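Local coordinates for protein-disulfide isomerase (Novosphingobium aromaticivorans, PDB 3GMF) that probably acts as a thioredoxin-superfamily thiol-disulfide oxidoreductase that isomerises disulfide bonds in other proteins, at residues A[136-139]-A[140-144]; A[128-131]-A[132-135]; A[157-161]-A[162-166]; A[171-175]-A[176-180]. All coordinates share one frame; numbering follows the deposited sequence. Where two conformers were deposited one is given.

Contact 1 of 4, residues A[136-139]-A[140-144]; sequences DRST and LDRCL
The guanidinium of R142 folds back over T139, whose CA lies against one face of the group, offset toward its rim. R142 NH2 comes to 3.7 Å from T139 CG2, brought there by a bend at chi3 (-47°). T139 OG1 is held anti to its own carbonyl carbon (chi1 -54°), which carries the hydroxyl back to the start of helix 137-144, where it donates to D136 OD1 at 2.8 Å. T139 N reaches the same oxygen at 2.9 Å, nearly along the C-O bond, so D136 is the N-cap. S138 OG, modelled in two conformers, may add a further, less certain bond to D136 OD1 from above the carboxylate plane. An alanine here, lacking both OG1 and CG2 of T139, is likely to leave the D136 carboxylate less firmly held and the R142 guanidinium freer to turn. One turn on, D141 N bonds to R137 O at 2.7 Å; R137 itself makes a cation-pi contact with Y127. C143 is joined to C73 by a disulfide, tying this helix to helix 62-73. With a backbone N-H and a threonine hydroxyl on one oxygen at a helix N-terminus, the D136 carboxylate is likely to be stabilised in its charged form.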
ATOM      1  N   ASP A 136     -15.453  12.360   5.925  1.00 46.00           N
ATOM      2  CA  ASP A 136     -15.889  13.646   5.368  1.00 49.23           C
ATOM      3  C   ASP A 136     -14.703  14.475   4.872  1.00 50.50           C
ATOM      4  O   ASP A 136     -13.550  14.057   5.019  1.00 49.26           O
ATOM      5  CB  ASP A 136     -16.761  14.436   6.367  1.00 50.94           C
ATOM      6  CG  ASP A 136     -16.089  14.647   7.723  1.00 61.79           C
ATOM      7  OD1 ASP A 136     -14.900  15.027   7.777  1.00 58.90           O
ATOM      8  OD2 ASP A 136     -16.771  14.449   8.755  1.00 69.41           O
ATOM      9  N   ARG A 137     -14.994  15.638   4.291  1.00 48.11           N
ATOM     10  CA  ARG A 137     -13.965  16.529   3.764  1.00 51.59           C
ATOM     11  C   ARG A 137     -12.981  17.041   4.834  1.00 53.46           C
ATOM     12  O   ARG A 137     -11.778  17.079   4.583  1.00 51.75           O
ATOM     13  CB  ARG A 137     -14.593  17.697   2.995  1.00 50.46           C
ATOM     14  CG  ARG A 137     -13.586  18.552   2.222  1.00 50.26           C
ATOM     15  CD  ARG A 137     -14.276  19.544   1.305  1.00 53.37           C
ATOM     16  NE  ARG A 137     -14.642  18.956   0.016  1.00 57.69           N
ATOM     17  CZ  ARG A 137     -13.861  18.958  -1.064  1.00 56.13           C
ATOM     18  NH1 ARG A 137     -12.653  19.513  -1.022  1.00 53.57           N
ATOM     19  NH2 ARG A 137     -14.287  18.399  -2.190  1.00 58.23           N
ATOM     20  N   SER A 138     -13.488  17.408   6.012  1.00 54.18           N
ATOM     21  CA  SER A 138     -12.652  17.939   7.092  0.50 53.89           C
ATOM     22  C   SER A 138     -11.660  16.906   7.632  1.00 53.55           C
ATOM     23  O   SER A 138     -10.506  17.236   7.916  1.00 53.23           O
ATOM     24  CB  SER A 138     -13.517  18.501   8.231  0.50 54.95           C
ATOM     25  OG  SER A 138     -14.341  17.498   8.806  0.50 51.95           O
ATOM     26  N   THR A 139     -12.119  15.662   7.779  1.00 48.19           N
ATOM     27  CA  THR A 139     -11.255  14.566   8.220  1.00 46.45           C
ATOM     28  C   THR A 139     -10.204  14.277   7.139  1.00 41.49           C
ATOM     29  O   THR A 139      -9.022  14.088   7.453  1.00 39.90           O
ATOM     30  CB  THR A 139     -12.070  13.290   8.543  1.00 48.06           C
ATOM     31  OG1 THR A 139     -13.104  13.616   9.480  1.00 57.14           O
ATOM     32  CG2 THR A 139     -11.190  12.187   9.143  1.00 44.49           C
ATOM     33  N   LEU A 140     -10.631  14.287   5.872  1.00 35.61           N
ATOM     34  CA  LEU A 140      -9.696  14.032   4.758  1.00 35.81           C
ATOM     35  C   LEU A 140      -8.682  15.170   4.583  1.00 37.84           C
ATOM     36  O   LEU A 140      -7.496  14.907   4.362  1.00 36.23           O
ATOM     37  CB  LEU A 140     -10.431  13.691   3.444  1.00 34.36           C
ATOM     38  CG  LEU A 140      -9.590  13.361   2.191  1.00 31.07           C
ATOM     39  CD1 LEU A 140      -8.556  12.274   2.460  1.00 43.96           C
ATOM     40  CD2 LEU A 140     -10.453  12.952   1.026  1.00 33.27           C
ATOM     41  N   ASP A 141      -9.131  16.418   4.732  1.00 37.16           N
ATOM     42  CA  ASP A 141      -8.228  17.586   4.700  1.00 44.33           C
ATOM     43  C   ASP A 141      -7.066  17.487   5.696  1.00 43.34           C
ATOM     44  O   ASP A 141      -5.922  17.777   5.334  1.00 42.68           O
ATOM     45  CB  ASP A 141      -8.983  18.896   4.978  1.00 49.49           C
ATOM     46  CG  ASP A 141      -9.832  19.354   3.805  1.00 56.83           C
ATOM     47  OD1 ASP A 141      -9.559  18.948   2.655  1.00 52.75           O
ATOM     48  OD2 ASP A 141     -10.781  20.132   4.047  1.00 67.98           O
ATOM     49  N   ARG A 142      -7.380  17.097   6.936  1.00 41.54           N
ATOM     50  CA  ARG A 142      -6.390  16.943   8.001  1.00 46.44           C
ATOM     51  C   ARG A 142      -5.395  15.852   7.626  1.00 49.33           C
ATOM     52  O   ARG A 142      -4.180  16.035   7.767  1.00 49.26           O
ATOM     53  CB  ARG A 142      -7.056  16.582   9.334  1.00 48.68           C
ATOM     54  CG  ARG A 142      -7.765  17.732  10.030  1.00 48.78           C
ATOM     55  CD  ARG A 142      -8.066  17.401  11.500  1.00 56.20           C
ATOM     56  NE  ARG A 142      -8.659  16.073  11.700  1.00 62.39           N
ATOM     57  CZ  ARG A 142      -9.963  15.794  11.625  1.00 63.26           C
ATOM     58  NH1 ARG A 142     -10.853  16.741  11.340  1.00 60.99           N
ATOM     59  NH2 ARG A 142     -10.382  14.552  11.830  1.00 61.65           N
ATOM     60  N   CYS A 143      -5.914  14.734   7.130  1.00 47.08           N
ATOM     61  CA  CYS A 143      -5.109  13.594   6.684  0.50 43.66           C
ATOM     62  C   CYS A 143      -4.138  14.033   5.565  1.00 41.24           C
ATOM     63  O   CYS A 143      -2.945  13.735   5.616  1.00 39.41           O
ATOM     64  CB  CYS A 143      -5.965  12.385   6.230  0.50 46.02           C
ATOM     65  SG  CYS A 143      -6.937  11.525   7.522  0.50 49.31           S
ATOM     66  N   LEU A 144      -4.674  14.710   4.553  1.00 35.94           N
ATOM     67  CA  LEU A 144      -3.849  15.147   3.414  1.00 34.40           C
ATOM     68  C   LEU A 144      -2.811  16.219   3.724  1.00 34.01           C
ATOM     69  O   LEU A 144      -1.895  16.436   2.920  1.00 36.48           O
ATOM     70  CB  LEU A 144      -4.716  15.656   2.264  1.00 35.38           C
ATOM     71  CG  LEU A 144      -5.724  14.695   1.640  1.00 37.97           C
ATOM     72  CD1 LEU A 144      -6.451  15.445   0.556  1.00 38.54           C
ATOM     73  CD2 LEU A 144      -5.064  13.416   1.109  1.00 34.91           C
TER

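Contact 2 of 4, residues A[128-131]-A[132-135]; sequences DFMA and ARGM
The C-terminal end of helix 126-131 is closed by a turn from which R133 reaches back over F129. The guanidinium lies flat on the phenyl ring, with planes only 9° from parallel. R133 CZ is 3.9 Å from the centroid of the F129 ring, over the face, a cation-pi contact, and R133 NH1 stands over the ring centre, 3.3 Å above its plane. The same nitrogen donates to F129 O at 3.1 Å, and that oxygen lies almost in the guanidinium plane. R133 thus meets F129 by face and by edge at once, which would fix the rotation of the group. For its part, F129 has CG anti to the backbone N (chi1 -170°), which swings the ring toward the end of the helix and under the arginine. W93 meets the F129 ring edge-to-face.

The backbone here forms a Schellman motif. M135 N bonds to M130 O at 2.9 Å, and G134 N to A131 O at 3.2 Å, the latter donor standing above the carbonyl plane. G134 is the C-prime residue with phi 93°, where a beta carbon would collide with R133 O. M130 O also receives a weak bond from R133 N.

Beneath the turn, M130 curls back through bends at chi2 and chi3, placing its CE 4.0 Å from M135 CB, with M135 SD also close by. M130 continues onto L82 and F86 of helix 76-88, while M135 packs against C73 and C143, the two halves of the disulfide.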
ATOM      1  N   ASP A 128     -14.767  12.306  -2.934  1.00 35.26           N
ATOM      2  CA  ASP A 128     -15.935  11.453  -3.206  1.00 38.88           C
ATOM      3  C   ASP A 128     -15.715   9.980  -2.836  1.00 40.46           C
ATOM      4  O   ASP A 128     -16.586   9.363  -2.217  1.00 38.47           O
ATOM      5  CB  ASP A 128     -16.376  11.570  -4.679  1.00 42.44           C
ATOM      6  CG  ASP A 128     -17.049  12.910  -4.997  1.00 51.53           C
ATOM      7  OD1 ASP A 128     -17.239  13.743  -4.083  1.00 49.98           O
ATOM      8  OD2 ASP A 128     -17.386  13.135  -6.181  1.00 56.80           O
ATOM      9  N   PHE A 129     -14.554   9.426  -3.204  1.00 31.46           N
ATOM     10  CA  PHE A 129     -14.184   8.054  -2.853  1.00 31.06           C
ATOM     11  C   PHE A 129     -14.259   7.804  -1.333  1.00 33.73           C
ATOM     12  O   PHE A 129     -14.796   6.787  -0.879  1.00 38.33           O
ATOM     13  CB  PHE A 129     -12.761   7.731  -3.380  1.00 34.68           C
ATOM     14  CG  PHE A 129     -12.382   6.272  -3.288  1.00 28.34           C
ATOM     15  CD1 PHE A 129     -12.665   5.401  -4.337  1.00 32.67           C
ATOM     16  CD2 PHE A 129     -11.716   5.773  -2.170  1.00 34.72           C
ATOM     17  CE1 PHE A 129     -12.311   4.055  -4.265  1.00 30.39           C
ATOM     18  CE2 PHE A 129     -11.368   4.435  -2.089  1.00 35.54           C
ATOM     19  CZ  PHE A 129     -11.661   3.572  -3.139  1.00 35.74           C
ATOM     20  N   MET A 130     -13.729   8.736  -0.550  1.00 29.57           N
ATOM     21  CA  MET A 130     -13.673   8.566   0.904  1.00 29.49           C
ATOM     22  C   MET A 130     -14.969   8.960   1.623  1.00 32.17           C
ATOM     23  O   MET A 130     -15.261   8.439   2.708  1.00 38.31           O
ATOM     24  CB  MET A 130     -12.457   9.286   1.477  1.00 32.98           C
ATOM     25  CG  MET A 130     -11.144   8.575   1.112  1.00 22.83           C
ATOM     26  SD  MET A 130     -11.067   6.820   1.536  1.00 24.87           S
ATOM     27  CE  MET A 130     -11.300   6.873   3.310  1.00 33.30           C
ATOM     28  N   ALA A 131     -15.732   9.861   1.015  1.00 38.42           N
ATOM     29  CA  ALA A 131     -17.067  10.238   1.515  1.00 43.36           C
ATOM     30  C   ALA A 131     -18.002   9.042   1.446  1.00 44.81           C
ATOM     31  O   ALA A 131     -18.797   8.813   2.359  1.00 45.62           O
ATOM     32  CB  ALA A 131     -17.638  11.393   0.721  1.00 40.22           C
ATOM     33  N   ALA A 132     -17.878   8.266   0.371  1.00 43.65           N
ATOM     34  CA  ALA A 132     -18.637   7.027   0.204  1.00 45.66           C
ATOM     35  C   ALA A 132     -18.224   5.936   1.209  1.00 49.28           C
ATOM     36  O   ALA A 132     -18.847   4.877   1.273  1.00 50.54           O
ATOM     37  CB  ALA A 132     -18.517   6.527  -1.232  1.00 47.72           C
ATOM     38  N   ARG A 133     -17.177   6.215   1.989  1.00 47.73           N
ATOM     39  CA  ARG A 133     -16.664   5.304   3.009  1.00 51.38           C
ATOM     40  C   ARG A 133     -16.595   5.963   4.391  1.00 51.03           C
ATOM     41  O   ARG A 133     -15.823   5.539   5.260  1.00 57.67           O
ATOM     42  CB  ARG A 133     -15.293   4.770   2.594  1.00 47.99           C
ATOM     43  CG  ARG A 133     -15.376   3.768   1.473  1.00 46.24           C
ATOM     44  CD  ARG A 133     -14.035   3.526   0.805  1.00 44.07           C
ATOM     45  NE  ARG A 133     -14.163   2.455  -0.174  1.00 43.27           N
ATOM     46  CZ  ARG A 133     -14.578   2.622  -1.428  1.00 48.85           C
ATOM     47  NH1 ARG A 133     -14.893   3.834  -1.891  1.00 44.94           N
ATOM     48  NH2 ARG A 133     -14.673   1.569  -2.228  1.00 45.44           N
ATOM     49  N   GLY A 134     -17.393   7.011   4.579  1.00 52.32           N
ATOM     50  CA  GLY A 134     -17.594   7.598   5.898  1.00 52.45           C
ATOM     51  C   GLY A 134     -16.692   8.752   6.296  1.00 52.09           C
ATOM     52  O   GLY A 134     -16.977   9.436   7.281  1.00 51.15           O
ATOM     53  N   MET A 135     -15.612   8.971   5.542  1.00 44.90           N
ATOM     54  CA  MET A 135     -14.667  10.052   5.831  1.00 41.74           C
ATOM     55  C   MET A 135     -15.096  11.346   5.137  1.00 46.30           C
ATOM     56  O   MET A 135     -15.086  11.428   3.910  1.00 43.37           O
ATOM     57  CB  MET A 135     -13.240   9.655   5.403  1.00 41.57           C
ATOM     58  CG  MET A 135     -12.151  10.662   5.789  1.00 43.28           C
ATOM     59  SD  MET A 135     -10.450  10.219   5.324  1.00 31.28           S
ATOM     60  CE  MET A 135     -10.033   8.995   6.568  1.00 44.38           C
TER

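Contact 3 of 4, residues A[157-161]-A[162-166]; sequences TDEAI and NQYNV
The carboxylate of E159 lies between Q163 and Y164. E159 OE2 comes within 3.2 Å of Q163 NE2, but the angle is too poor for a hydrogen bond, and the carboxylate and amide planes are turned 59° apart. The same oxygen is 3.5 Å from Y164 CE2, approaching the ring obliquely. E159 gets there because CG stands anti to the backbone N (chi1 -169°) and the chain then bends at chi2, bringing the acid forward along the helix. Q163 CB rests over the centre of the Y164 ring, 3.9 Å above its plane, while A160 CA meets the ring at its edge.

Underneath, Q163 N bonds to E159 O at 2.8 Å, a regular helical link that sets the spacing of the acid and the amide. This is the last turn of helix 147-164, and its bonding changes at A160. A160 O accepts from Y164 N at 3.1 Å, from above the carbonyl plane, and weakly from V166 N at 3.3 Å. The helical backbone angles break at N165, whose phi is positive (61°); its N makes a weak bond to I161 O. The chain turns there, letting V166 CG2 fold back to 4.1 Å from A160 CB.

Further out, A160 and V166 both pack on F58 and on F22 of strand 17-23, and V166 also touches S171 of strand 171-174. Y164 sits on F22 and M173, placing the helix end against the central sheet. E159 OE1 has a long, weak ion pair with R56.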
ATOM      1  N   THR A 157      10.068   4.079   3.066  1.00 18.80           N
ATOM      2  CA  THR A 157      10.291   3.696   1.683  1.00 18.48           C
ATOM      3  C   THR A 157      11.794   3.706   1.387  1.00 21.80           C
ATOM      4  O   THR A 157      12.327   2.778   0.741  1.00 21.83           O
ATOM      5  CB  THR A 157       9.539   4.660   0.721  1.00 17.99           C
ATOM      6  OG1 THR A 157       8.130   4.521   0.963  1.00 20.75           O
ATOM      7  CG2 THR A 157       9.847   4.330  -0.760  1.00 21.10           C
ATOM      8  N   ASP A 158      12.475   4.739   1.875  1.00 19.93           N
ATOM      9  CA  ASP A 158      13.921   4.850   1.667  1.00 17.22           C
ATOM     10  C   ASP A 158      14.631   3.653   2.334  1.00 20.23           C
ATOM     11  O   ASP A 158      15.622   3.159   1.778  1.00 23.90           O
ATOM     12  CB  ASP A 158      14.460   6.162   2.242  1.00 19.64           C
ATOM     13  CG  ASP A 158      14.089   7.391   1.401  1.00 17.93           C
ATOM     14  OD1 ASP A 158      13.598   7.246   0.244  1.00 22.35           O
ATOM     15  OD2 ASP A 158      14.293   8.507   1.926  1.00 20.61           O
ATOM     16  N   GLU A 159      14.132   3.200   3.487  1.00 21.78           N
ATOM     17  CA  GLU A 159      14.694   2.004   4.197  1.00 21.72           C
ATOM     18  C   GLU A 159      14.613   0.756   3.326  1.00 24.05           C
ATOM     19  O   GLU A 159      15.572  -0.025   3.247  1.00 24.71           O
ATOM     20  CB  GLU A 159      13.986   1.758   5.543  1.00 22.56           C
ATOM     21  CG  GLU A 159      14.677   0.708   6.473  1.00 29.21           C
ATOM     22  CD  GLU A 159      14.248  -0.754   6.268  1.00 46.76           C
ATOM     23  OE1 GLU A 159      13.323  -1.043   5.480  1.00 44.95           O
ATOM     24  OE2 GLU A 159      14.856  -1.639   6.912  1.00 53.05           O
ATOM     25  N   ALA A 160      13.460   0.568   2.677  1.00 22.80           N
ATOM     26  CA  ALA A 160      13.271  -0.535   1.730  1.00 23.16           C
ATOM     27  C   ALA A 160      14.253  -0.470   0.550  1.00 22.92           C
ATOM     28  O   ALA A 160      14.864  -1.485   0.173  1.00 26.04           O
ATOM     29  CB  ALA A 160      11.832  -0.546   1.230  1.00 22.69           C
ATOM     30  N   ILE A 161      14.394   0.719  -0.032  1.00 20.36           N
ATOM     31  CA  ILE A 161      15.284   0.944  -1.162  1.00 20.90           C
ATOM     32  C   ILE A 161      16.738   0.701  -0.724  1.00 23.41           C
ATOM     33  O   ILE A 161      17.467  -0.040  -1.381  1.00 23.63           O
ATOM     34  CB  ILE A 161      15.109   2.376  -1.719  1.00 22.68           C
ATOM     35  CG1 ILE A 161      13.735   2.510  -2.398  1.00 20.22           C
ATOM     36  CG2 ILE A 161      16.245   2.737  -2.686  1.00 21.88           C
ATOM     37  CD1 ILE A 161      13.461   3.934  -2.893  1.00 23.79           C
ATOM     38  N   ASN A 162      17.121   1.276   0.413  1.00 22.07           N
ATOM     39  CA  ASN A 162      18.516   1.203   0.865  1.00 21.73           C
ATOM     40  C   ASN A 162      18.941  -0.167   1.404  1.00 24.16           C
ATOM     41  O   ASN A 162      19.963  -0.705   0.977  1.00 30.10           O
ATOM     42  CB  ASN A 162      18.802   2.254   1.926  1.00 23.16           C
ATOM     43  CG  ASN A 162      20.259   2.223   2.369  1.00 21.86           C
ATOM     44  OD1 ASN A 162      21.162   2.227   1.536  1.00 24.23           O
ATOM     45  ND2 ASN A 162      20.476   2.147   3.658  1.00 22.81           N
ATOM     46  N   GLN A 163      18.174  -0.718   2.337  1.00 26.32           N
ATOM     47  CA  GLN A 163      18.535  -2.011   2.940  1.00 26.11           C
ATOM     48  C   GLN A 163      18.247  -3.212   2.055  1.00 37.11           C
ATOM     49  O   GLN A 163      19.008  -4.184   2.062  1.00 35.20           O
ATOM     50  CB  GLN A 163      17.874  -2.207   4.310  1.00 28.86           C
ATOM     51  CG  GLN A 163      18.299  -1.162   5.324  1.00 30.37           C
ATOM     52  CD  GLN A 163      18.099  -1.573   6.762  1.00 33.67           C
ATOM     53  OE1 GLN A 163      18.203  -2.749   7.116  1.00 37.44           O
ATOM     54  NE2 GLN A 163      17.847  -0.592   7.614  1.00 30.32           N
ATOM     55  N   TYR A 164      17.166  -3.154   1.281  1.00 30.36           N
ATOM     56  CA  TYR A 164      16.702  -4.360   0.600  1.00 35.19           C
ATOM     57  C   TYR A 164      16.740  -4.316  -0.910  1.00 36.81           C
ATOM     58  O   TYR A 164      16.411  -5.314  -1.558  1.00 38.77           O
ATOM     59  CB  TYR A 164      15.318  -4.751   1.129  1.00 39.77           C
ATOM     60  CG  TYR A 164      15.337  -4.988   2.615  1.00 37.81           C
ATOM     61  CD1 TYR A 164      16.174  -5.966   3.168  1.00 40.90           C
ATOM     62  CD2 TYR A 164      14.555  -4.227   3.478  1.00 35.80           C
ATOM     63  CE1 TYR A 164      16.212  -6.187   4.532  1.00 44.73           C
ATOM     64  CE2 TYR A 164      14.585  -4.440   4.849  1.00 46.30           C
ATOM     65  CZ  TYR A 164      15.417  -5.428   5.371  1.00 49.46           C
ATOM     66  OH  TYR A 164      15.465  -5.658   6.729  1.00 40.15           O
ATOM     67  N   ASN A 165      17.160  -3.178  -1.453  1.00 26.89           N
ATOM     68  CA  ASN A 165      17.264  -2.997  -2.891  1.00 30.58           C
ATOM     69  C   ASN A 165      15.913  -3.160  -3.569  1.00 29.25           C
ATOM     70  O   ASN A 165      15.839  -3.553  -4.733  1.00 29.45           O
ATOM     71  CB  ASN A 165      18.273  -3.982  -3.484  1.00 37.02           C
ATOM     72  CG  ASN A 165      19.603  -3.963  -2.758  1.00 48.44           C
ATOM     73  OD1 ASN A 165      20.194  -2.903  -2.547  1.00 55.67           O
ATOM     74  ND2 ASN A 165      20.081  -5.138  -2.367  1.00 40.32           N
ATOM     75  N   VAL A 166      14.843  -2.861  -2.838  1.00 25.73           N
ATOM     76  CA  VAL A 166      13.497  -3.011  -3.407  1.00 26.86           C
ATOM     77  C   VAL A 166      13.369  -2.051  -4.580  1.00 29.11           C
ATOM     78  O   VAL A 166      13.655  -0.846  -4.482  1.00 25.08           O
ATOM     79  CB  VAL A 166      12.342  -2.804  -2.354  1.00 24.73           C
ATOM     80  CG1 VAL A 166      10.964  -2.962  -3.022  1.00 24.71           C
ATOM     81  CG2 VAL A 166      12.462  -3.794  -1.220  1.00 28.21           C
TER

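Contact 4 of 4, residues A[171-175]-A[176-180]; sequences SFMID and GILLA
L179 fills the hollow between F172 and I174: its CD1 lies 3.8 Å from I174 CD1 and 4.0 Å from F172 CB. With CG anti to the carbonyl carbon (chi1 -56°), L179 carries its branched end back beneath the first strand, where CB and CG also brush F172 O. With an alanine in place of L179, a gap would probably open between F172 CB and I174 CD1, leaving the isoleucine end freer to turn.

The two strands form a beta hairpin closed by a type I' turn from I174 to I177, with D175 and G176 both at positive phi. I174 and I177 are the hydrogen-bonded pair, each N reaching the other's O at 3.0 Å. L179 N meets F172 O at 2.9 Å and almost straight (173°), and a water bridges F172 N to L179 O.

On the other face M173 and L178 are a non-hydrogen-bonded pair. M173 bends at chi3, bringing CE down to 3.8 Å from L178 CB and 3.3 Å from G176 O. L178 CD1 fits beside the backbone, 3.4 Å from F172 O. Behind L179, L188 and Q191 of helix 185-196 cover its side chain, and I192 of the same helix packs on I174.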
ATOM      1  N   SER A 171       6.983  -6.634  -4.059  1.00 17.84           N
ATOM      2  CA  SER A 171       8.111  -7.497  -3.722  1.00 19.91           C
ATOM      3  C   SER A 171       7.867  -8.073  -2.336  1.00 21.71           C
ATOM      4  O   SER A 171       7.058  -7.540  -1.568  1.00 21.34           O
ATOM      5  CB  SER A 171       9.433  -6.721  -3.772  1.00 20.73           C
ATOM      6  OG  SER A 171       9.764  -6.344  -5.104  1.00 22.31           O
ATOM      7  N   PHE A 172       8.586  -9.149  -2.001  1.00 22.06           N
ATOM      8  CA  PHE A 172       8.278  -9.912  -0.798  1.00 21.27           C
ATOM      9  C   PHE A 172       9.533 -10.350  -0.078  1.00 24.56           C
ATOM     10  O   PHE A 172      10.538 -10.621  -0.714  1.00 23.02           O
ATOM     11  CB  PHE A 172       7.445 -11.153  -1.173  1.00 19.98           C
ATOM     12  CG  PHE A 172       6.219 -10.822  -1.968  1.00 20.97           C
ATOM     13  CD1 PHE A 172       5.106 -10.271  -1.330  1.00 20.15           C
ATOM     14  CD2 PHE A 172       6.189 -11.027  -3.349  1.00 21.58           C
ATOM     15  CE1 PHE A 172       3.986  -9.925  -2.063  1.00 18.62           C
ATOM     16  CE2 PHE A 172       5.037 -10.699  -4.101  1.00 21.32           C
ATOM     17  CZ  PHE A 172       3.951 -10.172  -3.450  1.00 17.41           C
ATOM     18  N   MET A 173       9.454 -10.415   1.251  1.00 22.98           N
ATOM     19  CA  MET A 173      10.457 -11.151   2.034  1.00 25.27           C
ATOM     20  C   MET A 173       9.795 -12.205   2.906  1.00 25.93           C
ATOM     21  O   MET A 173       8.682 -12.009   3.414  1.00 25.83           O
ATOM     22  CB  MET A 173      11.354 -10.268   2.947  1.00 29.58           C
ATOM     23  CG  MET A 173      11.562  -8.788   2.632  1.00 45.29           C
ATOM     24  SD  MET A 173      12.846  -8.162   3.810  1.00 33.13           S
ATOM     25  CE  MET A 173      14.310  -8.844   3.080  1.00 52.68           C
ATOM     26  N   ILE A 174      10.469 -13.341   3.072  1.00 30.92           N
ATOM     27  CA  ILE A 174      10.004 -14.334   4.043  1.00 37.91           C
ATOM     28  C   ILE A 174      11.137 -14.552   5.027  1.00 43.13           C
ATOM     29  O   ILE A 174      12.286 -14.796   4.629  1.00 32.50           O
ATOM     30  CB  ILE A 174       9.541 -15.666   3.409  1.00 39.46           C
ATOM     31  CG1 ILE A 174       8.316 -15.466   2.511  1.00 35.72           C
ATOM     32  CG2 ILE A 174       9.185 -16.665   4.500  1.00 29.81           C
ATOM     33  CD1 ILE A 174       7.876 -16.711   1.780  1.00 42.06           C
ATOM     34  N   ASP A 175      10.814 -14.379   6.310  1.00 47.29           N
ATOM     35  CA  ASP A 175      11.759 -14.564   7.403  1.00 49.76           C
ATOM     36  C   ASP A 175      13.108 -13.880   7.104  1.00 47.16           C
ATOM     37  O   ASP A 175      14.165 -14.492   7.232  1.00 46.38           O
ATOM     38  CB  ASP A 175      11.908 -16.071   7.729  1.00 51.71           C
ATOM     39  CG  ASP A 175      10.556 -16.764   8.013  1.00 53.57           C
ATOM     40  OD1 ASP A 175       9.578 -16.078   8.404  1.00 45.43           O
ATOM     41  OD2 ASP A 175      10.473 -18.008   7.860  1.00 44.14           O
ATOM     42  N   GLY A 176      13.045 -12.622   6.650  1.00 43.14           N
ATOM     43  CA  GLY A 176      14.231 -11.813   6.364  1.00 37.37           C
ATOM     44  C   GLY A 176      14.944 -11.943   5.018  1.00 38.63           C
ATOM     45  O   GLY A 176      15.903 -11.220   4.761  1.00 45.66           O
ATOM     46  N   ILE A 177      14.496 -12.873   4.171  1.00 39.68           N
ATOM     47  CA  ILE A 177      15.108 -13.080   2.860  0.50 34.42           C
ATOM     48  C   ILE A 177      14.224 -12.444   1.796  1.00 30.40           C
ATOM     49  O   ILE A 177      13.047 -12.790   1.683  1.00 28.68           O
ATOM     50  CB  ILE A 177      15.344 -14.598   2.557  0.50 37.92           C
ATOM     51  CG1 ILE A 177      16.471 -15.168   3.436  0.50 44.61           C
ATOM     52  CG2 ILE A 177      15.630 -14.848   1.061  0.50 31.44           C
ATOM     53  CD1 ILE A 177      17.840 -14.484   3.276  0.50 47.27           C
ATOM     54  N   LEU A 178      14.800 -11.505   1.030  1.00 30.06           N
ATOM     55  CA  LEU A 178      14.079 -10.878  -0.090  1.00 28.83           C
ATOM     56  C   LEU A 178      13.981 -11.900  -1.208  1.00 31.06           C
ATOM     57  O   LEU A 178      14.980 -12.509  -1.593  1.00 29.32           O
ATOM     58  CB  LEU A 178      14.747  -9.587  -0.607  1.00 32.80           C
ATOM     59  CG  LEU A 178      13.949  -8.841  -1.691  1.00 32.23           C
ATOM     60  CD1 LEU A 178      12.750  -8.072  -1.153  1.00 30.87           C
ATOM     61  CD2 LEU A 178      14.841  -7.940  -2.568  1.00 37.80           C
ATOM     62  N   LEU A 179      12.764 -12.113  -1.699  1.00 22.50           N
ATOM     63  CA  LEU A 179      12.548 -13.179  -2.652  1.00 20.50           C
ATOM     64  C   LEU A 179      12.848 -12.719  -4.072  1.00 23.68           C
ATOM     65  O   LEU A 179      12.077 -11.949  -4.661  1.00 25.27           O
ATOM     66  CB  LEU A 179      11.114 -13.706  -2.525  1.00 21.91           C
ATOM     67  CG  LEU A 179      10.714 -14.181  -1.125  1.00 19.95           C
ATOM     68  CD1 LEU A 179       9.255 -14.725  -1.167  1.00 18.87           C
ATOM     69  CD2 LEU A 179      11.676 -15.277  -0.567  1.00 21.64           C
ATOM     70  N   ALA A 180      13.978 -13.194  -4.608  1.00 23.80           N
ATOM     71  CA  ALA A 180      14.318 -13.006  -6.028  1.00 27.70           C
ATOM     72  C   ALA A 180      13.226 -13.531  -6.969  1.00 25.95           C
ATOM     73  O   ALA A 180      12.592 -14.551  -6.682  1.00 24.58           O
ATOM     74  CB  ALA A 180      15.654 -13.688  -6.356  1.00 28.97           C
TER
HETATM   75  O   HOH W   1      10.173 -10.092  -4.224  1.00 20.30           O
HETATM   76  O   HOH W   2       9.922 -11.514   6.341  1.00 41.55           O

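In the fold
The four contacts form two neighbouring pairs. Contacts 1 and 2 have centres about 10 Å apart and follow one another directly along the chain, contact 2 ending at M135 and contact 1 starting at D136: M135 SD lies 3.9 Å from L140 CA, and L140 also packs on M130. Contacts 3 and 4, centres about 12 Å apart, join the end of helix 147-164 to the hairpin that follows it, Y164 CD1 meeting M173 CE at 3.4 Å. Contacts 1 and 4 lie on opposite sides of the chain's centre, about 35 Å apart between centres. The F172 side chain of contact 4 comes close to, but does not contact, a thioredoxin-like CxxC at a helix start, probably the redox site; the disulfide of contact 1 is separate from it.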